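Local structure of uncharacterized protein (Parabacteroides merdae ATCC 43184, 4OPW) at residues N144-D149 against I161-G166; L151-N156 against A171-T176; L209-V214 against G235-V240. The protein is of unknown function but is a putative adhesin of the DUF2807 family, built largely as a parallel beta-helix. All blocks are in the same frame, centred on the assembly; numbering follows the deposited sequence.

Interaction 1 (N144-D149 against I161-G166); sequences NELKTD and INLKAG. With EDO (1,2-ethanediol), chain E.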
loop_
_atom_site.group_PDB
_atom_site.type_symbol
_atom_site.label_atom_id
_atom_site.label_comp_id
_atom_site.label_asym_id
_atom_site.label_seq_id
_atom_site.Cartn_x
_atom_site.Cartn_y
_atom_site.Cartn_z
ATOM N N ASN A 144 -0.877 -2.412 10.229
ATOM C CA ASN A 144 -0.882 -2.851 11.623
ATOM C C ASN A 144 -2.286 -2.927 12.235
ATOM O O ASN A 144 -2.558 -3.851 13.009
ATOM C CB ASN A 144 0.008 -1.949 12.485
ATOM C CG ASN A 144 1.495 -2.200 12.306
ATOM O OD1 ASN A 144 1.934 -3.104 11.577
ATOM N ND2 ASN A 144 2.305 -1.418 12.989
ATOM N N GLU A 145 -3.158 -1.968 11.921
ATOM C CA GLU A 145 -4.497 -1.936 12.518
ATOM C C GLU A 145 -5.416 -1.092 11.655
ATOM O O GLU A 145 -5.047 0.033 11.299
ATOM C CB GLU A 145 -4.431 -1.358 13.949
ATOM C CG GLU A 145 -5.728 -1.528 14.726
ATOM C CD GLU A 145 -5.810 -0.824 16.066
ATOM O OE1 GLU A 145 -4.842 -0.130 16.453
ATOM O OE2 GLU A 145 -6.859 -0.970 16.732
ATOM N N LEU A 146 -6.605 -1.624 11.335
ATOM C CA LEU A 146 -7.594 -0.915 10.524
ATOM C C LEU A 146 -9.019 -1.003 11.105
ATOM O O LEU A 146 -9.396 -1.988 11.753
ATOM C CB LEU A 146 -7.583 -1.422 9.076
ATOM C CG LEU A 146 -7.983 -2.895 8.793
ATOM C CD1 LEU A 146 -9.479 -3.006 8.429
ATOM C CD2 LEU A 146 -7.155 -3.460 7.634
ATOM N N LYS A 147 -9.815 0.024 10.818
ATOM C CA LYS A 147 -11.227 0.122 11.192
ATOM C C LYS A 147 -11.907 0.746 10.006
ATOM O O LYS A 147 -11.589 1.882 9.656
ATOM C CB LYS A 147 -11.433 0.921 12.502
ATOM C CG LYS A 147 -12.900 1.237 12.866
ATOM C CD LYS A 147 -13.713 0.000 13.225
ATOM C CE LYS A 147 -15.177 0.320 13.436
ATOM N NZ LYS A 147 -15.971 -0.918 13.634
ATOM N N THR A 148 -12.741 -0.026 9.306
ATOM C CA THR A 148 -13.397 0.501 8.105
ATOM C C THR A 148 -14.796 -0.074 7.934
ATOM O O THR A 148 -15.156 -1.043 8.609
ATOM C CB THR A 148 -12.498 0.210 6.839
ATOM O OG1 THR A 148 -12.971 0.961 5.714
ATOM C CG2 THR A 148 -12.432 -1.263 6.471
ATOM N N ASP A 149 -15.578 0.534 7.036
ATOM C CA ASP A 149 -16.891 0.013 6.693
ATOM C C ASP A 149 -16.678 -0.985 5.561
ATOM O O ASP A 149 -16.900 -2.174 5.752
ATOM C CB ASP A 149 -17.873 1.137 6.336
ATOM C CG ASP A 149 -18.283 1.973 7.534
ATOM O OD1 ASP A 149 -18.469 1.394 8.634
ATOM O OD2 ASP A 149 -18.405 3.206 7.381
ATOM N N ILE A 161 -0.327 -8.938 1.044
ATOM C CA ILE A 161 -1.053 -7.943 1.836
ATOM C C ILE A 161 -1.240 -8.558 3.220
ATOM O O ILE A 161 -1.898 -9.590 3.350
ATOM C CB ILE A 161 -2.386 -7.452 1.204
ATOM C CG1 ILE A 161 -2.119 -6.755 -0.177
ATOM C CG2 ILE A 161 -3.094 -6.477 2.178
ATOM C CD1 ILE A 161 -3.368 -6.376 -1.024
ATOM N N ASN A 162 -0.614 -7.965 4.226
ATOM C CA ASN A 162 -0.718 -8.432 5.607
ATOM C C ASN A 162 -1.489 -7.409 6.422
ATOM O O ASN A 162 -1.006 -6.301 6.635
ATOM C CB ASN A 162 0.680 -8.678 6.190
ATOM C CG ASN A 162 0.696 -9.220 7.600
ATOM O OD1 ASN A 162 -0.337 -9.503 8.203
ATOM N ND2 ASN A 162 1.888 -9.341 8.165
ATOM N N LEU A 163 -2.701 -7.780 6.849
ATOM C CA LEU A 163 -3.609 -6.941 7.651
ATOM C C LEU A 163 -3.622 -7.555 9.025
ATOM O O LEU A 163 -4.282 -8.566 9.248
ATOM C CB LEU A 163 -5.018 -6.893 7.027
ATOM C CG LEU A 163 -5.122 -6.563 5.529
ATOM C CD1 LEU A 163 -6.576 -6.561 5.083
ATOM C CD2 LEU A 163 -4.476 -5.195 5.207
ATOM N N LYS A 164 -2.776 -7.033 9.902
ATOM C CA LYS A 164 -2.502 -7.608 11.223
ATOM C C LYS A 164 -3.680 -7.618 12.201
ATOM O O LYS A 164 -3.817 -8.580 12.959
ATOM C CB LYS A 164 -1.340 -6.864 11.882
ATOM C CG LYS A 164 0.004 -7.103 11.193
ATOM C CD LYS A 164 1.133 -6.512 12.016
ATOM C CE LYS A 164 2.492 -6.858 11.463
ATOM N NZ LYS A 164 3.560 -6.016 12.063
ATOM N N ALA A 165 -4.494 -6.556 12.235
ATOM C CA ALA A 165 -5.584 -6.444 13.205
ATOM C C ALA A 165 -6.651 -5.508 12.739
ATOM O O ALA A 165 -6.390 -4.635 11.916
ATOM C CB ALA A 165 -5.030 -5.935 14.545
ATOM N N GLY A 166 -7.835 -5.639 13.329
ATOM C CA GLY A 166 -8.908 -4.710 13.023
ATOM C C GLY A 166 -10.259 -5.278 12.681
ATOM O O GLY A 166 -10.553 -6.447 12.957
HETATM C C1 EDO E . -14.851 3.827 10.674
HETATM O O1 EDO E . -15.582 3.881 11.891
HETATM C C2 EDO E . -15.730 3.209 9.574
HETATM O O2 EDO E . -16.209 1.942 10.009
#
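The contact stacks the same corner of two consecutive coils of the beta-helix, where the chain leaves one face and bends toward the next. Leu146 pairs with Gly166 in a parallel beta bridge. Leu146 N donates to Ala165 O at 3.1 Å, with 152° at the hydrogen, approaching from above the carbonyl plane. The same oxygen is met by the CA-H of Glu145, so Ala165 O takes both an N-H and a CA-H from the preceding coil. In return Leu146 O lies only 3.0 Å from Gly166 CA, a CA-H···O contact that depends on the missing side chain. Gly166 also has phi at 131°, where a CB would jam against the carbonyl before it.

Asn144 and Lys164 occupy equivalent places on successive coils, with nearly the same backbone angles. In both, CG stands anti to the carbonyl carbon, so the side chains run alongside each other in one direction. The extended lysine lays CD 3.5 Å from Asn144 OD1 and ends with NZ in a weak hydrogen bond of 3.4 Å to OD1. The firmer polar anchor of Asn144 is at ND2, which donates to Lys123 O on the preceding coil.

Inside the corner, Leu146 takes the crowded chi1 of 64°, with CG between the backbone N and the carbonyl carbon. Its side chain and that of Leu163 cross obliquely, Leu146 CD2 coming 4.0 Å from Leu163 CD2. Farther along, Asp149 OD1 accepts a hydrogen bond from O2 of an ethanediol that also bonds to Glu127 and probably comes from the crystallisation liquor. The leucine pair packs against Val186 of strand 186-188; Leu146 also touches Leu131 and Leu163 touches Leu133 of strand 130-136, while Leu151 and Cys153 of strand 150-156 cover Leu163 as well.

Interaction 2 (L151-N156 against A171-T176); sequences LECSIN and ADYSIT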
loop_
_atom_site.group_PDB
_atom_site.type_symbol
_atom_site.label_atom_id
_atom_site.label_comp_id
_atom_site.label_asym_id
_atom_site.label_seq_id
_atom_site.Cartn_x
_atom_site.Cartn_y
_atom_site.Cartn_z
ATOM N N LEU A 151 -13.878 -2.830 3.045
ATOM C CA LEU A 151 -12.476 -3.190 2.792
ATOM C C LEU A 151 -12.383 -3.888 1.447
ATOM O O LEU A 151 -13.154 -4.824 1.176
ATOM C CB LEU A 151 -11.946 -4.104 3.916
ATOM C CG LEU A 151 -10.557 -4.703 3.751
ATOM C CD1 LEU A 151 -9.465 -3.600 3.702
ATOM C CD2 LEU A 151 -10.273 -5.670 4.894
ATOM N N GLU A 152 -11.470 -3.420 0.589
ATOM C CA GLU A 152 -11.187 -4.018 -0.714
ATOM C C GLU A 152 -9.712 -4.311 -0.753
ATOM O O GLU A 152 -8.886 -3.428 -0.496
ATOM C CB GLU A 152 -11.639 -3.140 -1.871
ATOM C CG GLU A 152 -13.160 -3.062 -1.953
ATOM C CD GLU A 152 -13.715 -1.979 -2.853
ATOM O OE1 GLU A 152 -12.924 -1.361 -3.601
ATOM O OE2 GLU A 152 -14.943 -1.738 -2.801
ATOM N N CYS A 153 -9.395 -5.596 -0.998
ATOM C CA CYS A 153 -8.036 -6.092 -1.091
ATOM C C CYS A 153 -7.886 -6.861 -2.347
ATOM O O CYS A 153 -8.605 -7.834 -2.595
ATOM C CB CYS A 153 -7.663 -6.942 0.112
ATOM S SG CYS A 153 -7.275 -5.991 1.587
ATOM N N SER A 154 -6.926 -6.442 -3.142
ATOM C CA SER A 154 -6.659 -7.161 -4.376
ATOM C C SER A 154 -5.183 -7.308 -4.662
ATOM O O SER A 154 -4.397 -6.367 -4.454
ATOM C CB SER A 154 -7.327 -6.457 -5.548
ATOM O OG SER A 154 -8.675 -6.121 -5.242
ATOM N N ILE A 155 -4.806 -8.522 -5.110
ATOM C CA ILE A 155 -3.435 -8.821 -5.549
ATOM C C ILE A 155 -3.503 -9.314 -6.986
ATOM O O ILE A 155 -4.327 -10.174 -7.274
ATOM C CB ILE A 155 -2.704 -9.838 -4.634
ATOM C CG1 ILE A 155 -2.648 -9.332 -3.165
ATOM C CG2 ILE A 155 -1.261 -10.120 -5.196
ATOM C CD1 ILE A 155 -2.032 -10.306 -2.208
ATOM N N ASN A 156 -2.616 -8.799 -7.884
ATOM C CA ASN A 156 -2.528 -9.238 -9.276
ATOM C C ASN A 156 -1.095 -9.589 -9.624
ATOM O O ASN A 156 -0.186 -8.817 -9.318
ATOM C CB ASN A 156 -3.048 -8.172 -10.232
ATOM C CG ASN A 156 -4.523 -8.229 -10.375
ATOM O OD1 ASN A 156 -5.053 -9.017 -11.156
ATOM N ND2 ASN A 156 -5.216 -7.420 -9.594
ATOM N N ALA A 171 -15.885 -7.108 3.335
ATOM C CA ALA A 171 -14.569 -7.187 2.702
ATOM C C ALA A 171 -14.639 -7.964 1.408
ATOM O O ALA A 171 -15.298 -9.008 1.344
ATOM C CB ALA A 171 -13.539 -7.822 3.639
ATOM N N ASP A 172 -13.953 -7.444 0.376
ATOM C CA ASP A 172 -13.789 -8.111 -0.906
ATOM C C ASP A 172 -12.319 -8.424 -1.044
ATOM O O ASP A 172 -11.505 -7.494 -1.134
ATOM C CB ASP A 172 -14.291 -7.256 -2.086
ATOM C CG ASP A 172 -15.787 -7.016 -2.167
ATOM O OD1 ASP A 172 -16.549 -7.797 -1.561
ATOM O OD2 ASP A 172 -16.197 -6.073 -2.876
ATOM N N TYR A 173 -11.968 -9.716 -0.969
ATOM C CA TYR A 173 -10.588 -10.174 -1.101
ATOM C C TYR A 173 -10.422 -10.857 -2.428
ATOM O O TYR A 173 -11.242 -11.725 -2.771
ATOM C CB TYR A 173 -10.208 -11.138 0.030
ATOM C CG TYR A 173 -10.233 -10.565 1.426
ATOM C CD1 TYR A 173 -9.278 -9.642 1.837
ATOM C CD2 TYR A 173 -11.127 -11.043 2.379
ATOM C CE1 TYR A 173 -9.248 -9.166 3.148
ATOM C CE2 TYR A 173 -11.094 -10.590 3.696
ATOM C CZ TYR A 173 -10.158 -9.641 4.073
ATOM O OH TYR A 173 -10.089 -9.201 5.372
ATOM N N SER A 174 -9.386 -10.484 -3.198
ATOM C CA SER A 174 -9.173 -11.116 -4.497
ATOM C C SER A 174 -7.693 -11.335 -4.773
ATOM O O SER A 174 -6.867 -10.490 -4.431
ATOM C CB SER A 174 -9.789 -10.283 -5.620
ATOM O OG SER A 174 -11.193 -10.143 -5.491
ATOM N N ILE A 175 -7.363 -12.508 -5.348
ATOM C CA ILE A 175 -5.998 -12.882 -5.761
ATOM C C ILE A 175 -6.105 -13.379 -7.195
ATOM O O ILE A 175 -6.912 -14.284 -7.462
ATOM C CB ILE A 175 -5.257 -13.908 -4.840
ATOM C CG1 ILE A 175 -5.034 -13.343 -3.408
ATOM C CG2 ILE A 175 -3.889 -14.350 -5.463
ATOM C CD1 ILE A 175 -4.851 -14.389 -2.345
ATOM N N THR A 176 -5.274 -12.828 -8.109
ATOM C CA THR A 176 -5.277 -13.252 -9.513
ATOM C C THR A 176 -3.840 -13.577 -9.898
ATOM O O THR A 176 -2.950 -12.779 -9.613
ATOM C CB THR A 176 -5.922 -12.174 -10.417
ATOM O OG1 THR A 176 -7.230 -11.867 -9.917
ATOM C CG2 THR A 176 -6.032 -12.629 -11.869
HETATM O O HOH W 1 -10.999 -7.372 -4.127
HETATM O O HOH W 2 -7.163 -9.974 -7.985
HETATM O O HOH W 3 -2.964 -11.225 -12.665
#
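Strands 151-156 and 171-176 run almost perfectly parallel, their axes 4.7 Å apart and 1° from alignment, and six consecutive residues of each pair in exact register. Five backbone hydrogen bonds pass back and forth between them. The straightest is Cys153 N to Asp172 O, 2.8 Å long with 173° at the hydrogen and lying nearly along the C=O axis. At Ile155 N the donor instead sits above the plane of the Ser174 carbonyl. CA-H groups approach several of these same oxygens, supplementing the N-H bonds.

On one face Leu151 stacks on Ala171, CB to CB at 4.1 Å, Cys153 on the larger Tyr173, and Ile155 on Ile175. Tyr173, with CG anti to its carbonyl carbon, turns its ring so that CD1 meets Cys153 CB at 3.6 Å, at the ring edge and near its plane; the sulfur stands obliquely to the ring. Leu151, its CG anti to the backbone N, crosses the tyrosine and sets CD2 3.6 Å from Tyr173 OH. Ile181 of strand 180-183 touches both isoleucines across the interior.

The other face is polar. Ser154 OG and Ser174 OG share a water that donates to Cys153 O, and a second water donates to Ile155 O and lies 2.7 Å from Thr176 OG1. Asn156 and Thr176 lie alongside each other, OD1 of the asparagine 3.4 Å from Thr176 CB.

Glu152 OE2 and Asp172 OD2 are 4.5 Å apart, yet each forms a salt bridge with Lys150 NZ, which probably offsets their mutual repulsion. The inner face is mainly apolar, though it holds the Tyr173 hydroxyl and the Cys153 sulfur, whereas the serine and threonine hydroxyls, the carboxylates and the ordered waters lie on the other.

Interaction 3 (L209-V214 against G235-V240); sequences LKATIV and GTVEEV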
loop_
_atom_site.group_PDB
_atom_site.type_symbol
_atom_site.label_atom_id
_atom_site.label_comp_id
_atom_site.label_asym_id
_atom_site.label_seq_id
_atom_site.Cartn_x
_atom_site.Cartn_y
_atom_site.Cartn_z
ATOM N N LEU A 209 -19.430 -16.056 4.342
ATOM C CA LEU A 209 -18.323 -16.089 3.407
ATOM C C LEU A 209 -18.777 -16.655 2.073
ATOM O O LEU A 209 -19.323 -17.753 2.022
ATOM C CB LEU A 209 -17.156 -16.946 3.957
ATOM C CG LEU A 209 -16.048 -17.329 2.943
ATOM C CD1 LEU A 209 -15.277 -16.094 2.450
ATOM C CD2 LEU A 209 -15.109 -18.414 3.499
ATOM N N LYS A 210 -18.520 -15.896 0.997
ATOM C CA LYS A 210 -18.761 -16.342 -0.372
ATOM C C LYS A 210 -17.378 -16.581 -0.976
ATOM O O LYS A 210 -16.594 -15.632 -1.097
ATOM C CB LYS A 210 -19.597 -15.325 -1.156
ATOM C CG LYS A 210 -21.037 -15.229 -0.663
ATOM C CD LYS A 210 -21.789 -14.253 -1.489
ATOM C CE LYS A 210 -23.166 -13.983 -0.973
ATOM N NZ LYS A 210 -23.914 -13.247 -2.000
ATOM N N ALA A 211 -17.049 -17.849 -1.267
ATOM C CA ALA A 211 -15.723 -18.209 -1.778
ATOM C C ALA A 211 -15.765 -18.778 -3.183
ATOM O O ALA A 211 -16.587 -19.658 -3.487
ATOM C CB ALA A 211 -15.065 -19.211 -0.834
ATOM N N THR A 212 -14.860 -18.274 -4.044
ATOM C CA THR A 212 -14.743 -18.743 -5.426
ATOM C C THR A 212 -13.280 -19.017 -5.742
ATOM O O THR A 212 -12.444 -18.130 -5.582
ATOM C CB THR A 212 -15.346 -17.745 -6.432
ATOM O OG1 THR A 212 -16.621 -17.281 -5.963
ATOM C CG2 THR A 212 -15.483 -18.350 -7.841
ATOM N N ILE A 213 -12.980 -20.240 -6.200
ATOM C CA ILE A 213 -11.620 -20.613 -6.598
ATOM C C ILE A 213 -11.650 -21.225 -7.980
ATOM O O ILE A 213 -12.469 -22.100 -8.225
ATOM C CB ILE A 213 -10.941 -21.607 -5.591
ATOM C CG1 ILE A 213 -10.759 -20.966 -4.180
ATOM C CG2 ILE A 213 -9.599 -22.147 -6.173
ATOM C CD1 ILE A 213 -10.288 -21.896 -3.090
ATOM N N VAL A 214 -10.723 -20.787 -8.866
ATOM C CA VAL A 214 -10.482 -21.398 -10.177
ATOM C C VAL A 214 -8.971 -21.598 -10.228
ATOM O O VAL A 214 -8.236 -20.613 -10.380
ATOM C CB VAL A 214 -11.038 -20.627 -11.410
ATOM C CG1 VAL A 214 -10.733 -21.391 -12.707
ATOM C CG2 VAL A 214 -12.533 -20.362 -11.277
ATOM N N GLY A 235 -7.345 -26.428 -5.672
ATOM C CA GLY A 235 -7.414 -25.562 -4.502
ATOM C C GLY A 235 -8.619 -25.865 -3.624
ATOM O O GLY A 235 -9.557 -26.508 -4.084
ATOM N N THR A 236 -8.593 -25.481 -2.340
ATOM C CA THR A 236 -9.718 -25.764 -1.439
ATOM C C THR A 236 -10.023 -24.583 -0.539
ATOM O O THR A 236 -9.193 -23.682 -0.351
ATOM C CB THR A 236 -9.432 -27.004 -0.539
ATOM O OG1 THR A 236 -8.319 -26.714 0.304
ATOM C CG2 THR A 236 -9.204 -28.298 -1.323
ATOM N N VAL A 237 -11.213 -24.636 0.055
ATOM C CA VAL A 237 -11.749 -23.704 1.041
ATOM C C VAL A 237 -11.866 -24.516 2.329
ATOM O O VAL A 237 -12.604 -25.506 2.346
ATOM C CB VAL A 237 -13.105 -23.095 0.595
ATOM C CG1 VAL A 237 -13.615 -22.086 1.616
ATOM C CG2 VAL A 237 -13.005 -22.453 -0.785
ATOM N N GLU A 238 -11.106 -24.155 3.376
ATOM C CA GLU A 238 -11.109 -24.935 4.619
ATOM C C GLU A 238 -11.006 -24.053 5.846
ATOM O O GLU A 238 -10.319 -23.030 5.822
ATOM C CB GLU A 238 -9.934 -25.945 4.641
ATOM C CG GLU A 238 -10.036 -27.091 3.647
ATOM C CD GLU A 238 -8.827 -28.001 3.586
ATOM O OE1 GLU A 238 -8.211 -28.250 4.647
ATOM O OE2 GLU A 238 -8.504 -28.481 2.475
ATOM N N GLU A 239 -11.681 -24.464 6.928
ATOM C CA GLU A 239 -11.609 -23.782 8.212
ATOM C C GLU A 239 -10.310 -24.150 8.940
ATOM O O GLU A 239 -9.897 -25.309 8.902
ATOM C CB GLU A 239 -12.820 -24.194 9.087
ATOM C CG GLU A 239 -12.956 -23.328 10.325
ATOM C CD GLU A 239 -14.101 -23.619 11.274
ATOM O OE1 GLU A 239 -14.366 -24.809 11.559
ATOM O OE2 GLU A 239 -14.658 -22.641 11.819
ATOM N N VAL A 240 -9.699 -23.200 9.641
ATOM C CA VAL A 240 -8.525 -23.496 10.464
ATOM C C VAL A 240 -8.908 -23.246 11.927
ATOM O O VAL A 240 -9.570 -22.251 12.223
ATOM C CB VAL A 240 -7.235 -22.753 10.052
ATOM C CG1 VAL A 240 -6.658 -23.319 8.758
ATOM C CG2 VAL A 240 -7.465 -21.261 9.927
#
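Ile213 reaches from strand 209-214 across the interior of the last coils of the beta-helix. Its CB points toward segment 235-240, and the two branches divide there. CG2, anti to the backbone N, turns to Gly235, whose CA is 4.4 Å away. CG1 is anti to the carbonyl carbon (chi1 -63°) and carries the chain onward; with chi2 at 172° the remainder is extended, and CD1 is delivered into the opposite segment. There CD1 touches Val237 CG2 at 3.6 Å and lies 3.4 Å from Thr236 O, with Gly235 C farther off, at 4.3 Å. One methyl therefore rests on the backbone of the turn as well as on a side chain, and the isoleucine and valine slide past each other in opposite directions.

Val237 is the hub of the opposing side. Its CG1 stands anti to the backbone N, which places both methyls against strand 209-214: CG2 meets Ala211 CB at 3.8 Å, and CG1 approaches Leu209 CD2 at 4.4 Å. The small alanine sits between the two longer residues and lets the valine come close.

The strands are no ladder pair, for their axes pass 9.5 Å apart at 136°, and side chains alone bridge the gap. Ile219 of strand 218-221 touches both Ala211 and Ile213, while Val231 of strand 226-232 lies against Ile213 and Val237.

Polar groups of segment 235-240 have partners of their own: Thr236 OG1 donates to Glu238 OE2 at 2.8 Å, meeting the carboxylate from above its plane, and Thr236 O accepts from Arg220 of strand 218-221. The contact joins two walls of the solenoid near its C-terminal end by van der Waals packing, mostly of apolar side chains, with one carbonyl oxygen, Thr236 O, against the Ile213 methyl.

Of the segments described, 144-149 comes first along the chain, followed by 151-156; they open interactions 1 and 2. The chain next returns through 161-166 to close interaction 1 and through 171-176 to close interaction 2, so these two contacts cross: each closes one coil of the solenoid onto the next. They also touch inside the solenoid, where Ile161 packs on Ile155. Interaction 3 follows in series: 209-214 is met by 235-240 after 20 intervening residues that include strands 218-221 and 226-232, and its nearest atoms lie about 7 Å from interaction 2. Interactions 1 and 2 stack coils along the solenoid, whereas interaction 3 joins walls across it near the C terminus.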